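PDB 4K7B: extrinsic protein in photosystem II from Chaetoceros gracilis, which probably binds to the lumenal side of photosystem II as an extrinsic subunit and supports oxygen evolution in this marine centric diatom. Local coordinates for residues Ser6-Ile9 with Asn10-Arg13; Ala36-Lys39 with Asn40-Ile43. All coordinates share one frame; numbering follows the deposited sequence. Where two conformers were deposited one is given.

Contact 1: residues Ser6-Ile9 with Asn10-Arg13; sequences SATI and NRAR
Arg11, in one of its two deposited conformers, folds back along the start of helix 6-21 and lays its guanidinium beside Ala7, one helical turn earlier; for the other conformer this is doubtful. The Ala7 carbonyl oxygen sits over one face of that group, 3.8 Å from Arg11 NH1 and offset toward its rim, while the methyl CB of Ala7 lies 4.0 Å from Arg11 NH2. The chain already runs back toward the helix start at CD; the bend at chi3 (-90°) then swings the guanidinium over the Ala7 carbonyl. On the neighbouring flank a water lies 2.5 Å from Ser6 OG and donates a weak bond to Asn10 OD1 at 2.9 Å. Beneath these side chains runs the i to i+4 ladder, which includes Arg11 N to Ala7 O and Arg13 N to Ile9 O, both at 2.9 Å. Farther out, Thr8 OG1 bonds to the backbone N of Ser5, and Arg13 reaches away to the carbonyl of Asn90, with a weak bond to Tyr50. In this conformer the charge on Arg11 could polarise the Ala7 carbonyl, but the opening two turns of this surface alpha helix rest on four backbone bonds, with the water adding a weak link.

Contact 2: residues Ala36-Lys39 with Asn40-Ile43; sequences AEEK and NAFI. With SO4 (sulfate ion), chain C.
Phe42 brings the CD2 side of its ring against the Glu38 carbonyl, with CD2 3.3 Å from Glu38 O, which stands oblique to the ring, while Lys39 CA lies at the edge near the ring plane. With CG anti to the carbonyl carbon (chi1 -70°), the ring reaches back beside the turn where helix 39-49 starts. Glu38 O also accepts the Phe42 N-H at 3.1 Å, nearly in line with its C=O, and a weak, strongly bent bond from Ala41 N (126°). One oxygen thus gathers two N-H groups of the first turn. On another side of the turn, the Glu38 chain bends at chi2 (-76°) and sets OE2 3.7 Å from the methyl CB of Ala41; the charge of this carboxylate is met by a salt bridge to Arg19 of helix 6-21. Asn40 points its amide outward, and ND2 donates to sulfate O3 at 3.0 Å and weakly to O4. A water accepts from Asn40 N at 2.9 Å and donates to Glu37 O and to sulfate O4, linking the Glu37 carbonyl, the start of helix 39-49 and the sulfate. Arg19 also binds this sulfate, which probably came from the crystallisation liquor. Inward, Phe42 packs on Ile20, Ile67 and Tyr86. This is a short break between two consecutive helices, with Glu38 at the N-cap position of the second, set in an all-helical protein of the PsbQ-like clan.

Overall arrangement
Both contacts join residues about one helical turn apart along the chain, yet they illustrate how place in the fold sets chemistry. Contact 1 lies within unbroken helix 6-21, at its exposed start, its centre about 16 Å from the centre of the chain; contact 2 spans the junction of helices 32-37 and 39-49, partly buried, its centre about 8 Å from that point. Their centres stand about 17 Å apart. Helix 6-21 nevertheless serves both: Arg19 and Ile20 meet 36-43, while Arg13 packs on helix 39-49. Contact 1 has uninterrupted i to i+4 bonds and a weak water link; at contact 2 one carbonyl takes two N-H groups, a buried ring packs inward, and a salt bridge and sulfate lie on the polar side.

Contact 1: residues Ser6-Ile9 with Asn10-Arg13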
loop_
_atom_site.group_PDB
_atom_site.type_symbol
_atom_site.label_atom_id
_atom_site.label_comp_id
_atom_site.label_asym_id
_atom_site.label_seq_id
_atom_site.Cartn_x
_atom_site.Cartn_y
_atom_site.Cartn_z
ATOM N N SER A 6 -18.424 4.636 11.457
ATOM C CA SER A 6 -17.082 4.574 12.001
ATOM C C SER A 6 -16.473 3.178 11.759
ATOM O O SER A 6 -15.286 3.046 11.434
ATOM C CB SER A 6 -17.109 4.941 13.483
ATOM O OG SER A 6 -15.804 5.043 14.004
ATOM N N ALA A 7 -17.308 2.145 11.867
ATOM C CA ALA A 7 -16.888 0.778 11.604
ATOM C C ALA A 7 -16.463 0.553 10.154
ATOM O O ALA A 7 -15.479 -0.129 9.908
ATOM C CB ALA A 7 -17.996 -0.202 11.976
ATOM N N THR A 8 -17.205 1.083 9.191
ATOM C CA THR A 8 -16.828 0.848 7.795
ATOM C C THR A 8 -15.490 1.519 7.472
ATOM O O THR A 8 -14.643 0.962 6.747
ATOM C CB THR A 8 -17.918 1.288 6.778
ATOM O OG1 THR A 8 -18.072 2.713 6.787
ATOM C CG2 THR A 8 -19.257 0.623 7.098
ATOM N N ILE A 9 -15.295 2.708 8.036
ATOM C CA ILE A 9 -14.038 3.416 7.860
ATOM C C ILE A 9 -12.890 2.636 8.474
ATOM O O ILE A 9 -11.866 2.409 7.823
ATOM C CB ILE A 9 -14.098 4.829 8.475
ATOM C CG1 ILE A 9 -15.053 5.711 7.674
ATOM C CG2 ILE A 9 -12.699 5.446 8.534
ATOM C CD1 ILE A 9 -15.333 7.056 8.329
ATOM N N ASN A 10 -13.044 2.212 9.725
ATOM C CA ASN A 10 -11.993 1.418 10.353
ATOM C C ASN A 10 -11.704 0.093 9.663
ATOM O O ASN A 10 -10.557 -0.342 9.588
ATOM C CB ASN A 10 -12.294 1.165 11.834
ATOM C CG ASN A 10 -11.645 2.183 12.731
ATOM O OD1 ASN A 10 -11.442 3.332 12.327
ATOM N ND2 ASN A 10 -11.290 1.766 13.953
ATOM N N ARG A 11 -12.747 -0.564 9.173
ATOM C CA ARG A 11 -12.603 -1.841 8.491
ATOM C C ARG A 11 -11.799 -1.642 7.198
ATOM O O ARG A 11 -10.882 -2.415 6.898
ATOM C CB ARG A 11 -13.998 -2.409 8.192
ATOM C CG ARG A 11 -14.113 -3.918 8.226
ATOM C CD ARG A 11 -15.574 -4.387 8.113
ATOM N NE ARG A 11 -16.243 -4.530 9.412
ATOM C CZ ARG A 11 -17.329 -3.848 9.769
ATOM N NH1 ARG A 11 -17.874 -2.978 8.928
ATOM N NH2 ARG A 11 -17.872 -4.032 10.965
ATOM N N ALA A 12 -12.147 -0.607 6.453
ATOM C CA ALA A 12 -11.433 -0.339 5.207
ATOM C C ALA A 12 -9.973 0.066 5.463
ATOM O O ALA A 12 -9.048 -0.440 4.810
ATOM C CB ALA A 12 -12.162 0.720 4.401
ATOM N N ARG A 13 -9.764 0.956 6.429
ATOM C CA ARG A 13 -8.417 1.412 6.739
ATOM C C ARG A 13 -7.547 0.255 7.220
ATOM O O ARG A 13 -6.396 0.100 6.813
ATOM C CB ARG A 13 -8.479 2.560 7.760
ATOM C CG ARG A 13 -7.151 3.015 8.316
ATOM C CD ARG A 13 -7.311 4.345 9.078
ATOM N NE ARG A 13 -7.680 5.416 8.158
ATOM C CZ ARG A 13 -6.808 6.108 7.432
ATOM N NH1 ARG A 13 -5.507 5.857 7.540
ATOM N NH2 ARG A 13 -7.232 7.062 6.607
HETATM O O HOH W 1 -13.322 4.950 13.795
#

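Contact 2: residues Ala36-Lys39 with Asn40-Ile43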
loop_
_atom_site.group_PDB
_atom_site.type_symbol
_atom_site.label_atom_id
_atom_site.label_comp_id
_atom_site.label_asym_id
_atom_site.label_seq_id
_atom_site.Cartn_x
_atom_site.Cartn_y
_atom_site.Cartn_z
ATOM N N ALA A 36 0.317 -4.412 -8.668
ATOM C CA ALA A 36 -0.836 -4.413 -9.565
ATOM C C ALA A 36 -1.919 -5.391 -9.110
ATOM O O ALA A 36 -3.110 -5.165 -9.326
ATOM C CB ALA A 36 -0.390 -4.734 -10.980
ATOM N N GLU A 37 -1.504 -6.481 -8.481
ATOM C CA GLU A 37 -2.442 -7.457 -7.975
ATOM C C GLU A 37 -3.183 -6.914 -6.770
ATOM O O GLU A 37 -4.243 -7.437 -6.422
ATOM C CB GLU A 37 -1.728 -8.773 -7.646
ATOM C CG GLU A 37 -1.316 -9.526 -8.893
ATOM C CD GLU A 37 -0.594 -10.821 -8.595
ATOM O OE1 GLU A 37 0.042 -10.921 -7.524
ATOM O OE2 GLU A 37 -0.666 -11.741 -9.436
ATOM N N GLU A 38 -2.635 -5.881 -6.117
ATOM C CA GLU A 38 -3.419 -5.203 -5.049
ATOM C C GLU A 38 -4.234 -3.926 -5.429
ATOM O O GLU A 38 -4.643 -3.106 -4.556
ATOM C CB GLU A 38 -2.518 -4.877 -3.856
ATOM C CG GLU A 38 -1.851 -6.082 -3.242
ATOM C CD GLU A 38 -2.773 -6.914 -2.381
ATOM O OE1 GLU A 38 -2.347 -8.009 -1.982
ATOM O OE2 GLU A 38 -3.906 -6.484 -2.088
ATOM N N LYS A 39 -4.490 -3.758 -6.730
ATOM C CA LYS A 39 -5.251 -2.605 -7.228
ATOM C C LYS A 39 -6.531 -2.384 -6.428
ATOM O O LYS A 39 -6.901 -1.254 -6.069
ATOM C CB LYS A 39 -5.607 -2.795 -8.705
ATOM C CG LYS A 39 -4.586 -2.247 -9.684
ATOM C CD LYS A 39 -4.976 -2.572 -11.129
ATOM C CE LYS A 39 -6.431 -2.228 -11.418
ATOM N NZ LYS A 39 -6.791 -2.503 -12.850
ATOM N N ASN A 40 -7.229 -3.486 -6.152
ATOM C CA ASN A 40 -8.480 -3.377 -5.414
ATOM C C ASN A 40 -8.298 -2.855 -3.994
ATOM O O ASN A 40 -9.183 -2.185 -3.467
ATOM C CB ASN A 40 -9.256 -4.694 -5.416
ATOM C CG ASN A 40 -9.818 -5.026 -6.784
ATOM O OD1 ASN A 40 -9.903 -4.161 -7.652
ATOM N ND2 ASN A 40 -10.197 -6.277 -6.985
ATOM N N ALA A 41 -7.152 -3.147 -3.381
ATOM C CA ALA A 41 -6.878 -2.637 -2.042
ATOM C C ALA A 41 -6.719 -1.135 -2.126
ATOM O O ALA A 41 -7.193 -0.410 -1.234
ATOM C CB ALA A 41 -5.632 -3.273 -1.448
ATOM N N PHE A 42 -6.069 -0.658 -3.184
ATOM C CA PHE A 42 -6.008 0.811 -3.340
ATOM C C PHE A 42 -7.397 1.437 -3.529
ATOM O O PHE A 42 -7.744 2.442 -2.865
ATOM C CB PHE A 42 -5.108 1.208 -4.515
ATOM C CG PHE A 42 -3.658 0.946 -4.264
ATOM C CD1 PHE A 42 -2.890 1.863 -3.560
ATOM C CD2 PHE A 42 -3.068 -0.234 -4.694
ATOM C CE1 PHE A 42 -1.558 1.621 -3.305
ATOM C CE2 PHE A 42 -1.736 -0.481 -4.449
ATOM C CZ PHE A 42 -0.979 0.449 -3.748
ATOM N N ILE A 43 -8.184 0.853 -4.427
ATOM C CA ILE A 43 -9.521 1.388 -4.697
ATOM C C ILE A 43 -10.373 1.436 -3.424
ATOM O O ILE A 43 -10.993 2.459 -3.101
ATOM C CB ILE A 43 -10.248 0.551 -5.748
ATOM C CG1 ILE A 43 -9.496 0.609 -7.078
ATOM C CG2 ILE A 43 -11.670 1.050 -5.928
ATOM C CD1 ILE A 43 -10.012 -0.399 -8.110
HETATM S S SO4 C . -9.615 -8.674 -4.099
HETATM O O1 SO4 C . -9.973 -8.438 -2.695
HETATM O O2 SO4 C . -9.198 -10.064 -4.280
HETATM O O3 SO4 C . -10.793 -8.400 -4.927
HETATM O O4 SO4 C . -8.512 -7.801 -4.512
HETATM O O HOH W 2 -6.662 -6.356 -6.490
#